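Local structure of arylmalonate decarboxylase (Bordetella bronchiseptica, 3IXL) at residues Pro32-Gly37 against Arg60-Gln65; Pro7-Ile12 against Ala67-Leu72; Pro100-Ser105 against Val220-Gly225. The protein catalyses the decarboxylation of 2-aryl-2-methylmalonates to 2-arylpropionates, releasing carbon dioxide. The protein carries 2 engineered substitutions. All coordinates share one frame; numbering follows the deposited sequence.

Contact 1. Residues Pro32-Gly37 against Arg60-Gln65; sequences PFIASG and RRLQKQ
I34 of the edge strand 33-37 opens the contact by laying its longer branch on L62 in helix 55-64 and Q65 just after it. Its chi1 of 58° sets CG1 between the backbone N and the carbonyl carbon, a crowded position, and from there CG1 lies 3.9 Å from L62 CD2. The methyl CD1 goes further out and rests on the other residue, 3.7 Å from Q65 CB, with the amide end of Q65 also beside it. A35 turns its methyl away from the helix and takes part through its backbone. Water 1 donates to A35 O at 2.8 Å and accepts from Q65 NE2, bridging the strand and the residue that follows the helix. Next comes S36, whose CB faces L62 CD2. Its OG is hydrogen-bonded to H58 ND1 of the same helix and also receives a hydrogen bond from R61 NH1, 3.1 Å long and 153° at the hydrogen. OG lies at the edge of the guanidinium, nearly in its plane, while Q65 NE2 and the water sit over one face, offset toward the rim. The helix runs roughly antiparallel to the strand, at 147°, its buried L62 also touching I12 of the neighbouring strand 8-13: this is the helix of a beta-alpha-beta crossover from strand 33-37 over 8-13 to strand 67-72.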
loop_
_atom_site.group_PDB
_atom_site.type_symbol
_atom_site.label_atom_id
_atom_site.label_comp_id
_atom_site.label_asym_id
_atom_site.label_seq_id
_atom_site.Cartn_x
_atom_site.Cartn_y
_atom_site.Cartn_z
ATOM N N PRO A 32 11.805 -3.336 14.025
ATOM C CA PRO A 32 12.856 -3.098 13.031
ATOM C C PRO A 32 12.399 -3.386 11.601
ATOM O O PRO A 32 11.844 -4.457 11.306
ATOM C CB PRO A 32 13.950 -4.080 13.443
ATOM C CG PRO A 32 13.189 -5.240 14.048
ATOM C CD PRO A 32 11.939 -4.659 14.669
ATOM N N PHE A 33 12.640 -2.428 10.725
ATOM C CA PHE A 33 12.367 -2.582 9.301
ATOM C C PHE A 33 13.643 -2.363 8.521
ATOM O O PHE A 33 14.433 -1.490 8.872
ATOM C CB PHE A 33 11.319 -1.562 8.842
ATOM C CG PHE A 33 9.987 -1.733 9.499
ATOM C CD1 PHE A 33 9.661 -0.994 10.640
ATOM C CD2 PHE A 33 9.046 -2.628 8.999
ATOM C CE1 PHE A 33 8.433 -1.152 11.271
ATOM C CE2 PHE A 33 7.809 -2.791 9.628
ATOM C CZ PHE A 33 7.505 -2.062 10.766
ATOM N N ILE A 34 13.850 -3.157 7.474
ATOM C CA ILE A 34 14.958 -2.953 6.553
ATOM C C ILE A 34 14.394 -2.875 5.152
ATOM O O ILE A 34 13.314 -3.422 4.893
ATOM C CB ILE A 34 16.046 -4.057 6.664
ATOM C CG1 ILE A 34 15.457 -5.452 6.413
ATOM C CG2 ILE A 34 16.757 -3.964 8.022
ATOM C CD1 ILE A 34 16.507 -6.568 6.301
ATOM N N ALA A 35 15.095 -2.184 4.260
ATOM C CA ALA A 35 14.553 -1.929 2.936
ATOM C C ALA A 35 15.606 -2.033 1.864
ATOM O O ALA A 35 16.801 -1.946 2.133
ATOM C CB ALA A 35 13.845 -0.577 2.879
ATOM N N SER A 36 15.130 -2.253 0.652
ATOM C CA SER A 36 15.974 -2.373 -0.515
ATOM C C SER A 36 15.234 -1.688 -1.660
ATOM O O SER A 36 14.034 -1.926 -1.863
ATOM C CB SER A 36 16.247 -3.846 -0.807
ATOM O OG SER A 36 17.265 -3.986 -1.788
ATOM N N GLY A 37 15.937 -0.820 -2.388
ATOM C CA GLY A 37 15.311 0.064 -3.373
ATOM C C GLY A 37 15.406 -0.351 -4.824
ATOM O O GLY A 37 16.474 -0.741 -5.300
ATOM N N ARG A 60 15.518 -11.693 -2.317
ATOM C CA ARG A 60 16.642 -12.532 -1.921
ATOM C C ARG A 60 17.657 -11.752 -1.079
ATOM O O ARG A 60 18.176 -12.287 -0.092
ATOM C CB ARG A 60 17.333 -13.115 -3.150
ATOM C CG ARG A 60 16.550 -14.183 -3.906
ATOM C CD ARG A 60 17.406 -14.707 -5.066
ATOM N NE ARG A 60 16.734 -15.706 -5.895
ATOM C CZ ARG A 60 16.743 -17.017 -5.657
ATOM N NH1 ARG A 60 17.382 -17.509 -4.600
ATOM N NH2 ARG A 60 16.101 -17.839 -6.477
ATOM N N ARG A 61 17.931 -10.496 -1.453
ATOM C CA ARG A 61 18.843 -9.672 -0.650
ATOM C C ARG A 61 18.316 -9.529 0.770
ATOM O O ARG A 61 19.045 -9.725 1.745
ATOM C CB ARG A 61 19.074 -8.281 -1.252
ATOM C CG ARG A 61 20.026 -7.460 -0.376
ATOM C CD ARG A 61 20.003 -5.987 -0.657
ATOM N NE ARG A 61 20.734 -5.261 0.386
ATOM C CZ ARG A 61 20.548 -3.977 0.687
ATOM N NH1 ARG A 61 19.637 -3.264 0.029
ATOM N NH2 ARG A 61 21.258 -3.406 1.659
ATOM N N LEU A 62 17.036 -9.190 0.888
ATOM C CA LEU A 62 16.429 -9.034 2.208
ATOM C C LEU A 62 16.452 -10.331 3.026
ATOM O O LEU A 62 16.664 -10.303 4.242
ATOM C CB LEU A 62 15.001 -8.477 2.079
ATOM C CG LEU A 62 14.935 -7.043 1.530
ATOM C CD1 LEU A 62 13.551 -6.758 0.970
ATOM C CD2 LEU A 62 15.316 -6.008 2.583
ATOM N N GLN A 63 16.232 -11.463 2.355
ATOM C CA GLN A 63 16.362 -12.760 3.006
ATOM C C GLN A 63 17.772 -12.957 3.574
ATOM O O GLN A 63 17.923 -13.369 4.721
ATOM C CB GLN A 63 16.011 -13.897 2.035
ATOM C CG GLN A 63 16.017 -15.294 2.678
ATOM C CD GLN A 63 17.381 -15.962 2.652
ATOM O OE1 GLN A 63 18.179 -15.748 1.740
ATOM N NE2 GLN A 63 17.652 -16.783 3.663
ATOM N N LYS A 64 18.780 -12.649 2.765
ATOM C CA LYS A 64 20.168 -12.806 3.214
ATOM C C LYS A 64 20.459 -11.914 4.420
ATOM O O LYS A 64 21.247 -12.282 5.304
ATOM C CB LYS A 64 21.147 -12.490 2.089
ATOM C CG LYS A 64 21.132 -13.475 0.940
ATOM C CD LYS A 64 22.307 -13.212 0.011
ATOM C CE LYS A 64 21.916 -13.362 -1.454
ATOM N NZ LYS A 64 21.204 -12.158 -1.998
ATOM N N GLN A 65 19.823 -10.746 4.459
ATOM C CA GLN A 65 19.965 -9.831 5.598
ATOM C C GLN A 65 19.238 -10.281 6.865
ATOM O O GLN A 65 19.305 -9.609 7.897
ATOM C CB GLN A 65 19.476 -8.437 5.214
ATOM C CG GLN A 65 20.335 -7.729 4.204
ATOM C CD GLN A 65 19.815 -6.339 3.923
ATOM O OE1 GLN A 65 20.374 -5.348 4.389
ATOM N NE2 GLN A 65 18.710 -6.259 3.201
HETATM O O HOH W 1 18.244 -3.583 3.816
#

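Contact 2. Residues Pro7-Ile12 against Ala67-Leu72; sequences PTIGMI and AAVVSL
I12 and L72 meet on one face of two neighbouring parallel strands, and the I12 side chain can be followed outward from there. Its CB lies 3.9 Å from L72 CD1. The branch CG2, anti to the backbone N, stays with that same methyl at 3.8 Å. The other branch heads for V70: CG1 is 4.1 Å from V70 CG1, and the terminal CD1 closes to 3.9 Å on it, so the two branches of I12 divide between L72 and V70. CB and CG1 also lie beside S71 O. The reverse face carries I9 and V69, which lie side by side and point the same way, V69 CG2 standing 3.7 Å from I9 CG2. The two backbones are hydrogen-bonded from G10 N to V69 O, S71 N to G10 O and I12 N to S71 O, alternating as parallel strands require. At the start, A68 N gives T8 O a nearly straight bond of 2.8 Å, 170° at the hydrogen, where the chain turns a corner, and P7 CB touches A68 CB. The methyl of A67 packs against G10, CB 4.0 Å from its N. Strand 33-37 continues the sheet beyond 8-13 through backbone bonds to I9 and M11. On the I12 and V70 face lies helix 55-64, with L62 touching both; on the I9 and M11 face lies helix 211-222, through F216, A219 and V220.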
loop_
_atom_site.group_PDB
_atom_site.type_symbol
_atom_site.label_atom_id
_atom_site.label_comp_id
_atom_site.label_asym_id
_atom_site.label_seq_id
_atom_site.Cartn_x
_atom_site.Cartn_y
_atom_site.Cartn_z
ATOM N N PRO A 7 11.983 -10.324 15.103
ATOM C CA PRO A 7 11.924 -10.480 13.649
ATOM C C PRO A 7 12.076 -9.149 12.908
ATOM O O PRO A 7 11.409 -8.160 13.232
ATOM C CB PRO A 7 10.533 -11.088 13.404
ATOM C CG PRO A 7 9.742 -10.742 14.608
ATOM C CD PRO A 7 10.717 -10.723 15.746
ATOM N N THR A 8 12.975 -9.139 11.937
ATOM C CA THR A 8 13.153 -8.006 11.043
ATOM C C THR A 8 12.126 -8.120 9.921
ATOM O O THR A 8 11.862 -9.210 9.422
ATOM C CB THR A 8 14.572 -8.012 10.478
ATOM O OG1 THR A 8 15.505 -7.897 11.565
ATOM C CG2 THR A 8 14.785 -6.869 9.549
ATOM N N ILE A 9 11.513 -7.000 9.556
ATOM C CA ILE A 9 10.580 -6.990 8.431
ATOM C C ILE A 9 11.253 -6.311 7.248
ATOM O O ILE A 9 11.718 -5.175 7.370
ATOM C CB ILE A 9 9.257 -6.296 8.808
ATOM C CG1 ILE A 9 8.508 -7.162 9.829
ATOM C CG2 ILE A 9 8.398 -6.042 7.555
ATOM C CD1 ILE A 9 7.345 -6.480 10.500
ATOM N N GLY A 10 11.329 -7.015 6.123
ATOM C CA GLY A 10 11.990 -6.496 4.937
ATOM C C GLY A 10 11.015 -5.890 3.949
ATOM O O GLY A 10 9.923 -6.444 3.730
ATOM N N MET A 11 11.416 -4.778 3.337
ATOM C CA MET A 11 10.548 -4.040 2.405
ATOM C C MET A 11 11.269 -3.690 1.121
ATOM O O MET A 11 12.355 -3.122 1.157
ATOM C CB MET A 11 10.016 -2.780 3.085
ATOM C CG MET A 11 9.058 -3.135 4.202
ATOM S SD MET A 11 8.330 -1.713 5.015
ATOM C CE MET A 11 6.910 -2.517 5.779
ATOM N N ILE A 12 10.666 -4.041 -0.009
ATOM C CA ILE A 12 11.159 -3.644 -1.320
ATOM C C ILE A 12 10.416 -2.362 -1.692
ATOM O O ILE A 12 9.181 -2.359 -1.746
ATOM C CB ILE A 12 10.915 -4.742 -2.374
ATOM C CG1 ILE A 12 11.557 -6.068 -1.946
ATOM C CG2 ILE A 12 11.471 -4.296 -3.731
ATOM C CD1 ILE A 12 11.107 -7.250 -2.783
ATOM N N ALA A 67 15.810 -10.979 7.098
ATOM C CA ALA A 67 14.392 -10.631 7.154
ATOM C C ALA A 67 13.536 -11.843 7.476
ATOM O O ALA A 67 13.794 -12.939 6.961
ATOM C CB ALA A 67 13.942 -10.021 5.838
ATOM N N ALA A 68 12.515 -11.640 8.304
ATOM C CA ALA A 68 11.564 -12.711 8.632
ATOM C C ALA A 68 10.401 -12.752 7.642
ATOM O O ALA A 68 9.756 -13.791 7.477
ATOM C CB ALA A 68 11.039 -12.535 10.047
ATOM N N VAL A 69 10.114 -11.607 7.021
ATOM C CA VAL A 69 9.064 -11.489 6.006
ATOM C C VAL A 69 9.520 -10.442 4.998
ATOM O O VAL A 69 10.338 -9.570 5.330
ATOM C CB VAL A 69 7.712 -11.050 6.609
ATOM C CG1 VAL A 69 7.240 -12.010 7.702
ATOM C CG2 VAL A 69 7.810 -9.679 7.157
ATOM N N VAL A 70 9.025 -10.539 3.767
ATOM C CA VAL A 70 9.332 -9.545 2.747
ATOM C C VAL A 70 8.036 -9.027 2.152
ATOM O O VAL A 70 7.154 -9.822 1.796
ATOM C CB VAL A 70 10.206 -10.140 1.632
ATOM C CG1 VAL A 70 10.355 -9.145 0.485
ATOM C CG2 VAL A 70 11.588 -10.528 2.199
ATOM N N SER A 71 7.909 -7.702 2.066
ATOM C CA SER A 71 6.780 -7.079 1.381
ATOM C C SER A 71 7.251 -6.201 0.241
ATOM O O SER A 71 8.158 -5.382 0.415
ATOM C CB SER A 71 5.958 -6.224 2.344
ATOM O OG SER A 71 4.943 -5.553 1.608
ATOM N N LEU A 72 6.631 -6.365 -0.921
ATOM C CA LEU A 72 6.814 -5.424 -2.012
ATOM C C LEU A 72 5.920 -4.224 -1.719
ATOM O O LEU A 72 4.694 -4.289 -1.883
ATOM C CB LEU A 72 6.451 -6.061 -3.360
ATOM C CG LEU A 72 6.458 -5.116 -4.564
ATOM C CD1 LEU A 72 7.815 -4.450 -4.753
ATOM C CD2 LEU A 72 6.074 -5.843 -5.843
#

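Contact 3. Residues Pro100-Ser105 against Val220-Gly225; sequences PCTTMS and VRLAGG
T102 OG1 and R221 NH1 are both held by D218 of helix 211-222, OG1 by a hydrogen bond to OD1 and NH1 by a salt bridge to OD2. The two atoms are themselves 4.3 Å apart, OG1 facing the edge of the guanidinium near its plane. This acid, one turn before L222, would be expected to steady the charge of R221 and to fix the rotation of the threonine hydroxyl. The apolar part rests on L222, whose methyl CD1 comes in alongside the threonine from the helix side. It lies 3.7 Å from T102 CB and 3.8 Å from T102 CG2. The same methyl is 3.7 Å from C101 O and 3.8 Å from P100 CB, while CD2 also reaches the proline CB, at 4.0 Å. L222 has an unusual chi1 of -110°, which places CG away from the staggered positions. Beyond T102 the strand gives way to helix 104-114: T103 sits at its N-cap, OG1 hydrogen-bonded to T106 N, and the next residue, M104, lines the 2-phenylacetic acid pocket. The last turn of helix 211-222 is thus packed on edge strand 101-103 of a parallel alpha/beta sheet, with the ligand site at the strand's C-terminal end.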
loop_
_atom_site.group_PDB
_atom_site.type_symbol
_atom_site.label_atom_id
_atom_site.label_comp_id
_atom_site.label_asym_id
_atom_site.label_seq_id
_atom_site.Cartn_x
_atom_site.Cartn_y
_atom_site.Cartn_z
ATOM N N PRO A 100 7.762 -15.876 4.312
ATOM C CA PRO A 100 6.448 -15.267 4.062
ATOM C C PRO A 100 6.650 -13.988 3.257
ATOM O O PRO A 100 7.462 -13.131 3.640
ATOM C CB PRO A 100 5.944 -14.916 5.462
ATOM C CG PRO A 100 6.758 -15.788 6.399
ATOM C CD PRO A 100 8.076 -15.970 5.751
ATOM N N CYS A 101 5.956 -13.881 2.133
ATOM C CA CYS A 101 6.047 -12.716 1.274
ATOM C C CYS A 101 4.667 -12.154 1.008
ATOM O O CYS A 101 3.664 -12.874 1.000
ATOM C CB CYS A 101 6.713 -13.075 -0.048
ATOM S SG CYS A 101 8.471 -13.484 0.111
ATOM N N THR A 102 4.627 -10.849 0.784
ATOM C CA THR A 102 3.380 -10.163 0.495
ATOM C C THR A 102 3.640 -8.942 -0.377
ATOM O O THR A 102 4.785 -8.656 -0.733
ATOM C CB THR A 102 2.636 -9.801 1.799
ATOM O OG1 THR A 102 1.319 -9.345 1.479
ATOM C CG2 THR A 102 3.411 -8.751 2.623
ATOM N N THR A 103 2.571 -8.249 -0.757
ATOM C CA THR A 103 2.674 -7.034 -1.569
ATOM C C THR A 103 1.705 -5.994 -1.017
ATOM O O THR A 103 0.744 -6.326 -0.308
ATOM C CB THR A 103 2.275 -7.244 -3.038
ATOM O OG1 THR A 103 0.855 -7.425 -3.132
ATOM C CG2 THR A 103 3.024 -8.420 -3.691
ATOM N N MET A 104 1.949 -4.733 -1.369
ATOM C CA MET A 104 1.078 -3.652 -0.946
ATOM C C MET A 104 -0.337 -3.791 -1.527
ATOM O O MET A 104 -1.302 -3.342 -0.908
ATOM C CB MET A 104 1.716 -2.305 -1.299
ATOM C CG MET A 104 0.977 -1.071 -0.804
ATOM S SD MET A 104 2.024 0.382 -1.017
ATOM C CE MET A 104 3.067 0.252 0.427
ATOM N N SER A 105 -0.471 -4.415 -2.695
ATOM C CA SER A 105 -1.822 -4.692 -3.207
ATOM C C SER A 105 -2.558 -5.723 -2.357
ATOM O O SER A 105 -3.746 -5.559 -2.067
ATOM C CB SER A 105 -1.783 -5.143 -4.662
ATOM O OG SER A 105 -1.523 -4.041 -5.514
ATOM N N VAL A 220 3.355 -6.614 9.235
ATOM C CA VAL A 220 3.392 -6.960 10.656
ATOM C C VAL A 220 2.471 -8.144 10.935
ATOM O O VAL A 220 2.801 -9.033 11.731
ATOM C CB VAL A 220 3.057 -5.736 11.536
ATOM C CG1 VAL A 220 2.882 -6.127 12.985
ATOM C CG2 VAL A 220 4.150 -4.688 11.397
ATOM N N ARG A 221 1.328 -8.165 10.260
ATOM C CA ARG A 221 0.416 -9.319 10.284
ATOM C C ARG A 221 1.159 -10.604 9.910
ATOM O O ARG A 221 1.090 -11.608 10.626
ATOM C CB ARG A 221 -0.749 -9.090 9.316
ATOM C CG ARG A 221 -1.674 -10.297 9.140
ATOM C CD ARG A 221 -2.584 -10.159 7.930
ATOM N NE ARG A 221 -1.841 -10.127 6.662
ATOM C CZ ARG A 221 -1.356 -11.197 6.026
ATOM N NH1 ARG A 221 -0.716 -11.039 4.865
ATOM N NH2 ARG A 221 -1.491 -12.423 6.541
ATOM N N LEU A 222 1.877 -10.555 8.789
ATOM C CA LEU A 222 2.599 -11.713 8.265
ATOM C C LEU A 222 3.722 -12.172 9.172
ATOM O O LEU A 222 4.078 -13.356 9.173
ATOM C CB LEU A 222 3.177 -11.394 6.890
ATOM C CG LEU A 222 2.589 -12.072 5.661
ATOM C CD1 LEU A 222 3.634 -12.024 4.567
ATOM C CD2 LEU A 222 2.182 -13.522 5.943
ATOM N N ALA A 223 4.296 -11.231 9.920
ATOM C CA ALA A 223 5.351 -11.533 10.891
ATOM C C ALA A 223 4.848 -12.360 12.082
ATOM O O ALA A 223 5.648 -12.927 12.829
ATOM C CB ALA A 223 6.019 -10.240 11.366
ATOM N N GLY A 224 3.527 -12.406 12.255
ATOM C CA GLY A 224 2.874 -13.334 13.185
ATOM C C GLY A 224 3.118 -13.147 14.672
ATOM O O GLY A 224 2.953 -14.088 15.455
ATOM N N GLY A 225 3.501 -11.938 15.076
ATOM C CA GLY A 225 3.707 -11.651 16.497
ATOM C C GLY A 225 2.530 -10.931 17.126
ATOM O O GLY A 225 2.463 -10.787 18.351
#

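Overall arrangement
From the N terminus, strand 8-13 is laid down first, followed by strand 33-37 and helix 55-64; contact 1 closes the loop between these last two. The chain then enters strand 67-72, which returns beside the first strand, so contact 2 closes a wider loop with contact 1 nested inside it. These two contacts touch, a probable backbone hydrogen bond joining I34 and M11. Strand 101-103 next adds the far edge of the sheet, in the order 33-37, 8-13, 67-72, 101-103. After the second parallel sheet, helix 211-222 returns to strand 101-103 and closes contact 3, in series with the other two. Its edge strand is bonded to 67-72, linking contacts 2 and 3.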